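Local atomic coordinates of natterin-like protein (Lethenteron camtschaticum, PDB entry 6IUL), a protein that probably acts as a cytotoxic pore-forming immune protein of the lamprey, joining a jacalin-like lectin domain to an aerolysin-type pore-forming module. Residues 168-172 against 188-192. Residues are numbered along the deposited sequence; the frame is centred on the assembly and turned at random.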
# COMPACT_ATOMS: atom_id res chain seq x y z
N MET A 168 5.33 25.72 3.12
CA MET A 168 5.78 25.62 4.50
C MET A 168 4.59 25.52 5.43
O MET A 168 3.57 26.20 5.24
CB MET A 168 6.64 26.85 4.85
CG MET A 168 7.90 27.00 4.01
SD MET A 168 9.00 25.54 4.01
CE MET A 168 10.48 26.30 3.31
N GLU A 169 4.71 24.64 6.42
CA GLU A 169 3.71 24.44 7.43
C GLU A 169 4.43 24.56 8.78
O GLU A 169 5.53 24.00 8.95
CB GLU A 169 3.10 23.02 7.41
CG GLU A 169 2.98 22.31 6.10
CD GLU A 169 2.48 20.87 6.28
OE1 GLU A 169 2.33 20.41 7.42
OE2 GLU A 169 2.19 20.24 5.26
N GLU A 170 3.79 25.19 9.73
CA GLU A 170 4.31 25.30 11.07
C GLU A 170 3.98 24.01 11.83
O GLU A 170 2.93 23.41 11.68
CB GLU A 170 3.71 26.48 11.78
CG GLU A 170 4.17 27.85 11.31
CD GLU A 170 3.63 28.99 12.24
OE1 GLU A 170 4.10 30.14 12.08
OE2 GLU A 170 2.73 28.74 13.12
N ILE A 171 4.90 23.55 12.62
CA ILE A 171 4.69 22.33 13.37
C ILE A 171 4.60 22.65 14.87
O ILE A 171 3.79 22.05 15.60
CB ILE A 171 5.87 21.37 13.14
CG1 ILE A 171 5.90 20.96 11.69
CG2 ILE A 171 5.76 20.14 14.08
CD1 ILE A 171 7.20 20.30 11.29
N LYS A 172 5.45 23.53 15.35
CA LYS A 172 5.50 23.74 16.82
C LYS A 172 6.03 25.11 17.16
O LYS A 172 6.96 25.63 16.47
CB LYS A 172 6.37 22.67 17.47
CG LYS A 172 6.55 22.84 18.99
CD LYS A 172 7.32 21.69 19.63
CE LYS A 172 7.46 21.88 21.14
NZ LYS A 172 8.18 20.77 21.79
N PHE A 188 15.45 22.50 22.47
CA PHE A 188 14.22 22.39 21.72
C PHE A 188 14.15 21.02 21.02
O PHE A 188 15.13 20.57 20.41
CB PHE A 188 14.19 23.48 20.66
CG PHE A 188 12.93 23.51 19.84
CD1 PHE A 188 11.83 24.21 20.26
CD2 PHE A 188 12.88 22.85 18.63
CE1 PHE A 188 10.68 24.25 19.49
CE2 PHE A 188 11.74 22.89 17.83
CZ PHE A 188 10.64 23.58 18.26
N GLU A 189 12.98 20.40 21.09
CA GLU A 189 12.68 19.18 20.37
C GLU A 189 11.34 19.29 19.66
O GLU A 189 10.41 19.89 20.20
CB GLU A 189 12.58 18.05 21.36
CG GLU A 189 13.88 17.55 21.90
CD GLU A 189 13.69 16.43 22.94
OE1 GLU A 189 12.55 16.08 23.29
OE2 GLU A 189 14.72 15.96 23.46
N SER A 190 11.22 18.69 18.47
CA SER A 190 9.95 18.63 17.77
C SER A 190 9.87 17.43 16.87
O SER A 190 10.90 16.95 16.40
CB SER A 190 9.74 19.91 16.96
OG SER A 190 8.46 19.87 16.33
N SER A 191 8.66 16.96 16.61
CA SER A 191 8.46 15.83 15.67
C SER A 191 7.13 15.95 14.93
O SER A 191 6.18 16.60 15.43
CB SER A 191 8.51 14.49 16.42
OG SER A 191 7.47 14.39 17.40
N LYS A 192 7.07 15.32 13.77
CA LYS A 192 5.88 15.29 12.91
C LYS A 192 5.80 14.06 12.03
O LYS A 192 6.75 13.73 11.28
CB LYS A 192 5.87 16.50 11.97
CG LYS A 192 4.57 16.57 11.16
CD LYS A 192 4.51 17.74 10.24
CE LYS A 192 3.32 17.68 9.30
NZ LYS A 192 2.03 17.59 9.97
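K172 reaches across from its strand to the backbone of E189. All four side-chain torsions of K172 are near 180°, and the straight chain brings K172 NZ to 2.9 Å from E189 O. The bond is nearly in line with the carbonyl, with a C=O...N angle of 168°. NZ also forms a salt bridge with D118 of the second subunit and a hydrogen bond to G120 O of that subunit, so this ammonium group links both strands to the second subunit. Along its length, K172 CD packs obliquely on the F188 ring, 4.1 Å from F188 CZ. K172 CB lies 3.7 Å from S190 OG. S190 OG also meets I171 CG2, at 3.5 Å. The CG1 branch of I171 turns instead to K192, with I171 CG1 3.8 Å from K192 CD. The K192 chain bends at its end (chi4 58°) and crosses E169 at about a right angle. The salt bridge from K192 NZ to E169 OE1 is long, at 3.8 Å. I171 and K172 can both face 188-192 because they form a classic beta bulge opposite A266. The contact is side-chain packing between non-neighbouring strands in the elongated beta module of the aerolysin/ETX-MTX2 family.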